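Side-chain contact in taurocyamine kinase (Schistosoma mansoni, PDB 4WOD), which reversibly transfers the phosphate group between ATP and the guanidino substrate taurocyamine, with magnesium as cofactor: residues Thr503-Leu508 against Gly560-Pro565. The protein carries 4 engineered substitutions. Sequence-based numbering, arbitrary orientation.
Sequences TDRIKL and GYRDWP
Arg505 reaches from its helix to Arg562 and, through one water, to Asp563, showing how two arginines can lie close together when backbone carbonyls accept from each and a water links one of them to a carboxylate. Its CB already points at the loop; CG is anti to the carbonyl carbon (chi1 -63°), and near-trans torsions beyond it carry the chain extended to NE. Arg505 NE donates to the water at 2.8 Å, in the plane of the guanidinium. The water in turn donates to Asp563 OD2 at 2.6 Å. Arg505 CZ lies 3.7 Å from Arg562 O, but that oxygen, like Gly560 O, accepts from Arg568 NH2. At the tip, Arg505 NH2 stands 3.3 Å from Arg562 NH2, two donors with no bond between them. The Arg562 side chain, bent at chi3 (-39°), crosses that of Arg505 at nearly a right angle, their guanidinium planes 48° apart. The like charges are probably eased by acceptors on each: Arg505 NH2 donates to Pro497 O and Arg562 NH2 to Met500 O. The contact thus joins helix 502-517 of the second phosphagen kinase C-terminal domain to the loop leading from helix 553-558 into strand 569-573 of its antiparallel sheet.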
loop_
_atom_site.group_PDB
_atom_site.type_symbol
_atom_site.label_atom_id
_atom_site.label_comp_id
_atom_site.label_asym_id
_atom_site.label_seq_id
_atom_site.Cartn_x
_atom_site.Cartn_y
_atom_site.Cartn_z
ATOM N N THR A 503 -2.249 7.363 -21.330
ATOM C CA THR A 503 -2.801 8.005 -22.523
ATOM C C THR A 503 -4.153 7.385 -22.915
ATOM O O THR A 503 -5.070 8.106 -23.333
ATOM C CB THR A 503 -1.800 7.928 -23.703
ATOM O OG1 THR A 503 -0.646 8.709 -23.378
ATOM C CG2 THR A 503 -2.416 8.469 -24.982
ATOM N N ASP A 504 -4.274 6.061 -22.769
ATOM C CA ASP A 504 -5.545 5.353 -22.958
ATOM C C ASP A 504 -6.625 5.959 -22.071
ATOM O O ASP A 504 -7.718 6.246 -22.547
ATOM C CB ASP A 504 -5.426 3.848 -22.632
ATOM C CG ASP A 504 -4.532 3.092 -23.600
ATOM O OD1 ASP A 504 -4.316 3.607 -24.721
ATOM O OD2 ASP A 504 -4.068 1.964 -23.240
ATOM N N ARG A 505 -6.305 6.149 -20.792
ATOM C CA ARG A 505 -7.267 6.673 -19.824
ATOM C C ARG A 505 -7.720 8.072 -20.182
ATOM O O ARG A 505 -8.913 8.383 -20.085
ATOM C CB ARG A 505 -6.688 6.694 -18.418
ATOM C CG ARG A 505 -6.339 5.337 -17.843
ATOM C CD ARG A 505 -6.199 5.416 -16.324
ATOM N NE ARG A 505 -5.457 4.267 -15.818
ATOM C CZ ARG A 505 -6.009 3.156 -15.344
ATOM N NH1 ARG A 505 -7.326 3.028 -15.283
ATOM N NH2 ARG A 505 -5.235 2.175 -14.916
ATOM N N ILE A 506 -6.758 8.903 -20.596
ATOM C CA ILE A 506 -7.030 10.282 -20.985
ATOM C C ILE A 506 -7.949 10.319 -22.195
ATOM O O ILE A 506 -8.899 11.116 -22.251
ATOM C CB ILE A 506 -5.720 11.057 -21.304
ATOM C CG1 ILE A 506 -4.853 11.173 -20.053
ATOM C CG2 ILE A 506 -6.026 12.426 -21.870
ATOM C CD1 ILE A 506 -3.452 11.717 -20.330
ATOM N N LYS A 507 -7.675 9.462 -23.173
ATOM C CA LYS A 507 -8.527 9.434 -24.350
ATOM C C LYS A 507 -9.912 8.879 -23.996
ATOM O O LYS A 507 -10.924 9.420 -24.447
ATOM C CB LYS A 507 -7.888 8.623 -25.484
ATOM C CG LYS A 507 -8.818 8.535 -26.709
ATOM C CD LYS A 507 -8.065 8.455 -28.035
ATOM C CE LYS A 507 -9.011 8.676 -29.211
ATOM N NZ LYS A 507 -8.299 8.644 -30.522
ATOM N N LEU A 508 -9.954 7.832 -23.163
ATOM C CA LEU A 508 -11.222 7.234 -22.731
ATOM C C LEU A 508 -12.095 8.289 -22.068
ATOM O O LEU A 508 -13.307 8.366 -22.307
ATOM C CB LEU A 508 -10.995 6.082 -21.748
ATOM C CG LEU A 508 -12.310 5.449 -21.264
ATOM C CD1 LEU A 508 -13.021 4.742 -22.414
ATOM C CD2 LEU A 508 -12.096 4.499 -20.104
ATOM N N GLY A 560 -5.917 -1.424 -11.272
ATOM C CA GLY A 560 -6.985 -0.463 -11.492
ATOM C C GLY A 560 -6.772 0.929 -10.906
ATOM O O GLY A 560 -7.598 1.817 -11.126
ATOM N N TYR A 561 -5.683 1.123 -10.160
ATOM C CA TYR A 561 -5.359 2.425 -9.586
ATOM C C TYR A 561 -4.057 2.965 -10.144
ATOM O O TYR A 561 -3.487 3.930 -9.624
ATOM C CB TYR A 561 -5.260 2.333 -8.068
ATOM C CG TYR A 561 -6.526 1.850 -7.412
ATOM C CD1 TYR A 561 -7.772 2.250 -7.883
ATOM C CD2 TYR A 561 -6.481 0.988 -6.320
ATOM C CE1 TYR A 561 -8.937 1.813 -7.268
ATOM C CE2 TYR A 561 -7.635 0.537 -5.710
ATOM C CZ TYR A 561 -8.857 0.952 -6.183
ATOM O OH TYR A 561 -9.997 0.497 -5.564
ATOM N N ARG A 562 -3.563 2.350 -11.209
ATOM C CA ARG A 562 -2.344 2.858 -11.806
ATOM C C ARG A 562 -2.542 4.255 -12.417
ATOM O O ARG A 562 -3.635 4.588 -12.872
ATOM C CB ARG A 562 -1.845 1.882 -12.868
ATOM C CG ARG A 562 -1.158 0.616 -12.330
ATOM C CD ARG A 562 -0.821 -0.316 -13.520
ATOM N NE ARG A 562 -1.917 -0.260 -14.465
ATOM C CZ ARG A 562 -1.853 0.203 -15.707
ATOM N NH1 ARG A 562 -0.712 0.616 -16.257
ATOM N NH2 ARG A 562 -2.955 0.226 -16.405
ATOM N N ASP A 563 -1.471 5.054 -12.433
ATOM C CA ASP A 563 -1.467 6.427 -12.957
ATOM C C ASP A 563 -2.587 7.286 -12.360
ATOM O O ASP A 563 -3.264 8.057 -13.054
ATOM C CB ASP A 563 -1.549 6.414 -14.481
ATOM C CG ASP A 563 -0.358 5.731 -15.099
ATOM O OD1 ASP A 563 0.774 6.178 -14.798
ATOM O OD2 ASP A 563 -0.547 4.749 -15.858
ATOM N N TRP A 564 -2.721 7.156 -11.050
ATOM C CA TRP A 564 -3.776 7.789 -10.273
ATOM C C TRP A 564 -3.612 9.312 -10.222
ATOM O O TRP A 564 -2.487 9.827 -10.096
ATOM C CB TRP A 564 -3.774 7.185 -8.873
ATOM C CG TRP A 564 -4.916 7.595 -8.021
ATOM C CD1 TRP A 564 -4.894 8.503 -7.003
ATOM C CD2 TRP A 564 -6.261 7.115 -8.108
ATOM N NE1 TRP A 564 -6.148 8.618 -6.453
ATOM C CE2 TRP A 564 -7.003 7.775 -7.111
ATOM C CE3 TRP A 564 -6.909 6.197 -8.934
ATOM C CZ2 TRP A 564 -8.359 7.539 -6.914
ATOM C CZ3 TRP A 564 -8.258 5.966 -8.741
ATOM C CH2 TRP A 564 -8.968 6.632 -7.732
ATOM N N PRO A 565 -4.724 10.050 -10.359
ATOM C CA PRO A 565 -6.091 9.585 -10.613
ATOM C C PRO A 565 -6.537 9.907 -12.037
ATOM O O PRO A 565 -7.700 10.251 -12.251
ATOM C CB PRO A 565 -6.903 10.403 -9.607
ATOM C CG PRO A 565 -6.142 11.743 -9.554
ATOM C CD PRO A 565 -4.721 11.499 -10.115
HETATM O O HOH W 1 -2.795 3.597 -16.285
#